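Long-range contacts in beta-glycosidase (Bacteroides caccae, PDB 6T2R), which acts as an endo-acting O-glycanase of glycoside hydrolase family 16, probably cutting within mucin glycan chains to begin their breakdown in the human gut: residues 110-115 and 256-261; 188-193 and 201-206. All coordinates share one frame; numbering follows the deposited sequence.

Interaction 1. Residues 110-115 and 256-261; sequences IEVRAR and DWVRHY. With SO4 (sulfate ion), chain B.
A classic beta bulge sits where Arg-113 faces both Asp-256 and Trp-257, within the antiparallel pairing of strands 108-116 and 251-263. Arg-113 N donates to Trp-257 O (3.0 Å), while Arg-113 O receives Asp-256 N (2.8 Å). Toward Ile-110 and Tyr-261 the pairing is regular, and Glu-111 and Arg-259 bond to each other through both backbone N and O. The bulge also turns Asp-256 toward the partner strand. Arg-113 CG lies opposite the backbone N (chi1 176°) and the chain stays extended to NE, so that Arg-113 runs alongside Asp-256 and delivers NH1 to OD2 (2.6 Å). This salt bridge lies close to the guanidinium plane but uses the anti side of the carboxylate.

On the same face Trp-257 takes up chi1 48°, its CG between backbone N and carbonyl carbon, which lays the indole against the neighbouring strand. Arg-113 CB sits 3.6 Å from the centroid of its six-membered ring, an over-the-face CH-pi contact, while the Arg-259 guanidinium covers the opposite face. Long aliphatic stems and flat cationic ends suit arginine to this layer. At the ring edge, CZ3 meets Glu-111 CB at 3.9 Å.

The other face is mostly apolar: Val-112 CG2 packs on Val-258 CG2 (4.0 Å), beta-branched residues fitting close strands, and both valines touch Ile-232 of strand 228-233. Farther along, Ile-110 CG1 lies 3.8 Å from His-260 ND1. His-260 gives ND1-H to Arg-109 O and NE2-H to O1 of a sulfate (2.6 Å), probably from the crystallisation liquor; two donated N-H groups and the nearby anion would favour the protonated imidazole. Apolar residues turned inward and a polar-aromatic layer on the other face are consistent with the beta-sandwich (jelly-roll) fold of glycoside hydrolase family 16.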
loop_
_atom_site.group_PDB
_atom_site.type_symbol
_atom_site.label_atom_id
_atom_site.label_comp_id
_atom_site.label_asym_id
_atom_site.label_seq_id
_atom_site.Cartn_x
_atom_site.Cartn_y
_atom_site.Cartn_z
ATOM N N ILE A 110 -5.809 8.035 3.568
ATOM C CA ILE A 110 -5.097 6.885 4.181
ATOM C C ILE A 110 -3.638 7.275 4.277
ATOM O O ILE A 110 -3.069 7.666 3.220
ATOM C CB ILE A 110 -5.327 5.617 3.355
ATOM C CG1 ILE A 110 -6.821 5.359 3.179
ATOM C CG2 ILE A 110 -4.660 4.454 4.033
ATOM C CD1 ILE A 110 -7.153 4.130 2.367
ATOM N N GLU A 111 -3.056 7.180 5.468
ATOM C CA GLU A 111 -1.624 7.521 5.656
ATOM C C GLU A 111 -0.967 6.396 6.434
ATOM O O GLU A 111 -1.616 5.808 7.359
ATOM C CB GLU A 111 -1.361 8.813 6.428
ATOM C CG GLU A 111 -1.877 10.060 5.757
ATOM C CD GLU A 111 -1.702 11.310 6.620
ATOM O OE1 GLU A 111 -1.661 11.168 7.828
ATOM O OE2 GLU A 111 -1.597 12.420 6.067
ATOM N N VAL A 112 0.257 6.088 6.031
ATOM C CA VAL A 112 1.082 5.050 6.702
ATOM C C VAL A 112 2.456 5.658 6.942
ATOM O O VAL A 112 3.077 6.186 5.955
ATOM C CB VAL A 112 1.147 3.760 5.860
ATOM C CG1 VAL A 112 2.000 2.688 6.525
ATOM C CG2 VAL A 112 -0.246 3.231 5.573
ATOM N N ARG A 113 2.948 5.527 8.167
ATOM C CA ARG A 113 4.291 6.040 8.526
ATOM C C ARG A 113 5.231 4.836 8.654
ATOM O O ARG A 113 4.948 3.898 9.458
ATOM C CB ARG A 113 4.204 6.935 9.768
ATOM C CG ARG A 113 5.573 7.416 10.228
ATOM C CD ARG A 113 5.493 8.360 11.410
ATOM N NE ARG A 113 6.707 9.159 11.536
ATOM C CZ ARG A 113 7.643 8.983 12.474
ATOM N NH1 ARG A 113 7.552 8.000 13.354
ATOM N NH2 ARG A 113 8.707 9.756 12.483
ATOM N N ALA A 114 6.316 4.845 7.884
ATOM C CA ALA A 114 7.171 3.663 7.684
ATOM C C ALA A 114 8.595 4.119 7.460
ATOM O O ALA A 114 8.806 5.188 6.810
ATOM C CB ALA A 114 6.698 2.855 6.492
ATOM N N ARG A 115 9.524 3.287 7.926
ATOM C CA ARG A 115 10.969 3.442 7.677
ATOM C C ARG A 115 11.410 2.254 6.821
ATOM O O ARG A 115 11.079 1.135 7.186
ATOM C CB ARG A 115 11.703 3.571 9.013
ATOM C CG ARG A 115 13.219 3.668 8.860
ATOM C CD ARG A 115 13.939 4.304 10.047
ATOM N NE ARG A 115 13.722 3.478 11.206
ATOM C CZ ARG A 115 13.786 3.871 12.476
ATOM N NH1 ARG A 115 14.051 5.118 12.799
ATOM N NH2 ARG A 115 13.517 3.012 13.434
ATOM N N ASP A 256 5.291 2.313 11.791
ATOM C CA ASP A 256 4.904 3.034 13.022
ATOM C C ASP A 256 3.384 3.022 13.167
ATOM O O ASP A 256 2.907 2.695 14.288
ATOM C CB ASP A 256 5.487 4.443 12.968
ATOM C CG ASP A 256 5.440 5.203 14.276
ATOM O OD1 ASP A 256 5.111 4.590 15.311
ATOM O OD2 ASP A 256 5.714 6.409 14.223
ATOM N N TRP A 257 2.634 3.397 12.112
ATOM C CA TRP A 257 1.146 3.487 12.211
ATOM C C TRP A 257 0.462 3.595 10.849
ATOM O O TRP A 257 1.104 3.940 9.837
ATOM C CB TRP A 257 0.653 4.638 13.136
ATOM C CG TRP A 257 1.271 5.998 12.922
ATOM C CD1 TRP A 257 2.169 6.613 13.759
ATOM C CD2 TRP A 257 1.024 6.955 11.863
ATOM N NE1 TRP A 257 2.527 7.839 13.263
ATOM C CE2 TRP A 257 1.829 8.086 12.121
ATOM C CE3 TRP A 257 0.234 6.959 10.704
ATOM C CZ2 TRP A 257 1.865 9.196 11.277
ATOM C CZ3 TRP A 257 0.282 8.049 9.859
ATOM C CH2 TRP A 257 1.056 9.165 10.157
ATOM N N VAL A 258 -0.848 3.356 10.881
ATOM C CA VAL A 258 -1.788 3.646 9.776
ATOM C C VAL A 258 -2.816 4.589 10.347
ATOM O O VAL A 258 -3.346 4.260 11.420
ATOM C CB VAL A 258 -2.473 2.380 9.252
ATOM C CG1 VAL A 258 -3.410 2.699 8.100
ATOM C CG2 VAL A 258 -1.451 1.332 8.851
ATOM N N ARG A 259 -3.117 5.672 9.629
ATOM C CA ARG A 259 -4.201 6.605 10.044
ATOM C C ARG A 259 -5.147 6.820 8.877
ATOM O O ARG A 259 -4.704 6.909 7.739
ATOM C CB ARG A 259 -3.673 7.933 10.596
ATOM C CG ARG A 259 -2.993 7.783 11.952
ATOM C CD ARG A 259 -2.117 8.997 12.209
ATOM N NE ARG A 259 -1.474 8.949 13.510
ATOM C CZ ARG A 259 -0.591 9.836 13.910
ATOM N NH1 ARG A 259 -0.275 10.859 13.142
ATOM N NH2 ARG A 259 -0.025 9.715 15.079
ATOM N N HIS A 260 -6.430 6.851 9.210
ATOM C CA HIS A 260 -7.531 7.061 8.264
ATOM C C HIS A 260 -8.290 8.284 8.741
ATOM O O HIS A 260 -8.721 8.285 9.888
ATOM C CB HIS A 260 -8.359 5.780 8.168
ATOM C CG HIS A 260 -9.410 5.840 7.133
ATOM N ND1 HIS A 260 -9.206 6.471 5.962
ATOM C CD2 HIS A 260 -10.665 5.352 7.119
ATOM C CE1 HIS A 260 -10.288 6.361 5.224
ATOM N NE2 HIS A 260 -11.211 5.684 5.926
ATOM N N TYR A 261 -8.377 9.303 7.891
ATOM C CA TYR A 261 -9.158 10.532 8.141
ATOM C C TYR A 261 -10.322 10.628 7.148
ATOM O O TYR A 261 -10.253 10.048 6.019
ATOM C CB TYR A 261 -8.239 11.738 8.014
ATOM C CG TYR A 261 -7.059 11.782 8.952
ATOM C CD1 TYR A 261 -5.854 11.150 8.663
ATOM C CD2 TYR A 261 -7.129 12.544 10.109
ATOM C CE1 TYR A 261 -4.760 11.243 9.516
ATOM C CE2 TYR A 261 -6.051 12.634 10.980
ATOM C CZ TYR A 261 -4.860 11.995 10.683
ATOM O OH TYR A 261 -3.822 12.159 11.555
HETATM S S SO4 B . -14.412 4.688 6.947
HETATM O O1 SO4 B . -13.505 4.534 5.812
HETATM O O2 SO4 B . -13.742 4.273 8.168
HETATM O O3 SO4 B . -15.557 3.861 6.734
HETATM O O4 SO4 B . -14.783 6.076 7.074
#

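Interaction 2. Residues 188-193 and 201-206; sequences NVYGVD and FHVNGK
Asn-204, the first of the two central residues of the type I' turn from Val-203 to Lys-206, reaches back across the hairpin to Val-189 and Asn-188. From CB its chain bends beside its own backbone N (chi1 -55°), bringing CG within 3.9 Å of Val-189 N. OD1 then accepts that N-H at 2.7 Å, taking the place of a backbone carbonyl where the strand ends. ND2, at the other corner of the amide, donates to Asn-188 OD1 (3.1 Å); this nearly straight bond arrives on a lone pair and in the amide plane of Asn-204. Asn-188 ND2 is held in turn by Asn-183 O.

The backbone adds Asn-204 N to Val-189 O (2.8 Å), and one water bridges Val-189 O to Gly-205 N. Asparagine readily adopts the left-handed backbone needed here, and Gly-205 takes the next turn position, where a CB would strike the preceding carbonyl O.

Farther along, Gly-191 and His-202 exchange two backbone bonds. A second water joins His-202 ND1 to Asp-193 OD1, an oxygen that also meets Arg-109. On the buried face, Val-192 CG2 lies over the Phe-201 ring, 3.7 Å from its centroid, and Tyr-190 CD1 touches Val-203 CG2 (3.9 Å). Strands 187-195, 198-203 and 206-212 form an antiparallel meander, whose second hairpin is closed by the Asn-Gly type I' turn, a hallmark of two-residue hairpins.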
loop_
_atom_site.group_PDB
_atom_site.type_symbol
_atom_site.label_atom_id
_atom_site.label_comp_id
_atom_site.label_asym_id
_atom_site.label_seq_id
_atom_site.Cartn_x
_atom_site.Cartn_y
_atom_site.Cartn_z
ATOM N N ASN A 188 8.930 8.135 6.894
ATOM C CA ASN A 188 8.238 9.061 5.980
ATOM C C ASN A 188 6.766 8.702 6.075
ATOM O O ASN A 188 6.451 7.536 6.399
ATOM C CB ASN A 188 8.796 8.928 4.580
ATOM C CG ASN A 188 10.275 9.247 4.486
ATOM O OD1 ASN A 188 10.630 10.391 4.272
ATOM N ND2 ASN A 188 11.138 8.238 4.559
ATOM N N VAL A 189 5.897 9.649 5.784
ATOM C CA VAL A 189 4.422 9.425 5.795
ATOM C C VAL A 189 3.903 9.368 4.349
ATOM O O VAL A 189 3.897 10.419 3.689
ATOM C CB VAL A 189 3.705 10.518 6.597
ATOM C CG1 VAL A 189 2.198 10.253 6.653
ATOM C CG2 VAL A 189 4.294 10.630 8.006
ATOM N N TYR A 190 3.460 8.190 3.908
ATOM C CA TYR A 190 2.870 7.943 2.569
ATOM C C TYR A 190 1.358 8.067 2.669
ATOM O O TYR A 190 0.758 7.412 3.551
ATOM C CB TYR A 190 3.376 6.598 2.037
ATOM C CG TYR A 190 4.886 6.504 2.062
ATOM C CD1 TYR A 190 5.645 7.097 1.071
ATOM C CD2 TYR A 190 5.559 5.905 3.121
ATOM C CE1 TYR A 190 7.026 7.053 1.098
ATOM C CE2 TYR A 190 6.940 5.848 3.169
ATOM C CZ TYR A 190 7.674 6.414 2.144
ATOM O OH TYR A 190 9.039 6.356 2.161
ATOM N N GLY A 191 0.771 8.904 1.811
ATOM C CA GLY A 191 -0.666 9.220 1.856
ATOM C C GLY A 191 -1.321 9.345 0.479
ATOM O O GLY A 191 -0.631 9.663 -0.528
ATOM N N VAL A 192 -2.607 9.017 0.420
ATOM C CA VAL A 192 -3.495 9.279 -0.736
ATOM C C VAL A 192 -4.797 9.829 -0.160
ATOM O O VAL A 192 -5.198 9.336 0.937
ATOM C CB VAL A 192 -3.709 8.021 -1.596
ATOM C CG1 VAL A 192 -4.542 6.933 -0.878
ATOM C CG2 VAL A 192 -4.307 8.393 -2.959
ATOM N N ASP A 193 -5.378 10.811 -0.840
ATOM C CA ASP A 193 -6.726 11.357 -0.549
ATOM C C ASP A 193 -7.663 10.940 -1.681
ATOM O O ASP A 193 -7.281 11.147 -2.903
ATOM C CB ASP A 193 -6.688 12.882 -0.427
ATOM C CG ASP A 193 -5.785 13.417 0.680
ATOM O OD1 ASP A 193 -5.371 12.609 1.577
ATOM O OD2 ASP A 193 -5.495 14.644 0.642
ATOM N N PHE A 201 -1.970 12.300 -4.060
ATOM C CA PHE A 201 -0.872 11.541 -3.407
ATOM C C PHE A 201 0.064 12.503 -2.689
ATOM O O PHE A 201 0.395 13.540 -3.258
ATOM C CB PHE A 201 -0.114 10.722 -4.444
ATOM C CG PHE A 201 -0.917 9.573 -5.004
ATOM C CD1 PHE A 201 -0.936 8.325 -4.384
ATOM C CD2 PHE A 201 -1.658 9.737 -6.155
ATOM C CE1 PHE A 201 -1.681 7.271 -4.906
ATOM C CE2 PHE A 201 -2.395 8.684 -6.682
ATOM C CZ PHE A 201 -2.397 7.454 -6.075
ATOM N N HIS A 202 0.453 12.151 -1.473
ATOM C CA HIS A 202 1.336 12.955 -0.605
ATOM C C HIS A 202 2.413 12.031 -0.070
ATOM O O HIS A 202 2.128 10.846 0.150
ATOM C CB HIS A 202 0.568 13.610 0.559
ATOM C CG HIS A 202 -0.461 14.597 0.132
ATOM N ND1 HIS A 202 -1.799 14.265 0.025
ATOM C CD2 HIS A 202 -0.348 15.892 -0.256
ATOM C CE1 HIS A 202 -2.472 15.335 -0.372
ATOM N NE2 HIS A 202 -1.593 16.352 -0.572
ATOM N N VAL A 203 3.614 12.582 0.056
ATOM C CA VAL A 203 4.709 12.065 0.917
ATOM C C VAL A 203 5.073 13.193 1.900
ATOM O O VAL A 203 5.300 14.331 1.422
ATOM C CB VAL A 203 5.894 11.618 0.043
ATOM C CG1 VAL A 203 7.064 11.200 0.881
ATOM C CG2 VAL A 203 5.494 10.490 -0.893
ATOM N N ASN A 204 5.067 12.893 3.206
ATOM C CA ASN A 204 5.269 13.860 4.319
ATOM C C ASN A 204 4.410 15.114 4.125
ATOM O O ASN A 204 4.902 16.172 4.406
ATOM C CB ASN A 204 6.765 14.188 4.438
ATOM C CG ASN A 204 7.573 12.919 4.611
ATOM O OD1 ASN A 204 7.139 12.024 5.326
ATOM N ND2 ASN A 204 8.701 12.795 3.934
ATOM N N GLY A 205 3.188 15.033 3.609
ATOM C CA GLY A 205 2.352 16.246 3.490
ATOM C C GLY A 205 2.652 17.101 2.260
ATOM O O GLY A 205 1.828 17.952 1.952
ATOM N N LYS A 206 3.721 16.813 1.521
ATOM C CA LYS A 206 4.016 17.372 0.190
ATOM C C LYS A 206 3.172 16.634 -0.865
ATOM O O LYS A 206 3.147 15.401 -0.881
ATOM C CB LYS A 206 5.524 17.259 -0.046
ATOM C CG LYS A 206 6.049 17.823 -1.363
ATOM C CD LYS A 206 6.442 19.303 -1.365
ATOM C CE LYS A 206 5.587 20.168 -2.278
ATOM N NZ LYS A 206 5.682 21.613 -1.938
HETATM O O HOH W 1 2.008 12.344 3.303
HETATM O O HOH W 2 -2.618 12.021 1.329
#

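Interactions 1 and 2 share a boundary within one sheet: strand 108-116 pairs with 251-263 on one side and with 187-195 on the other, so Val-112 N probably bonds to Tyr-190 O. Across the seam Trp-257 CH2 packs on Val-189 CG1, carrying the Arg-113 and Trp-257 face on to the next strand. Interaction 1 brings together strands far apart in sequence, whereas interaction 2 is a local hairpin nested within the loop closed by interaction 1. Interaction 1 is partly buried and relies on a salt bridge and arginine packing on indole. The more buried interaction 2 reaches the surface at its turn, where neutral amide bonds and water replace charge.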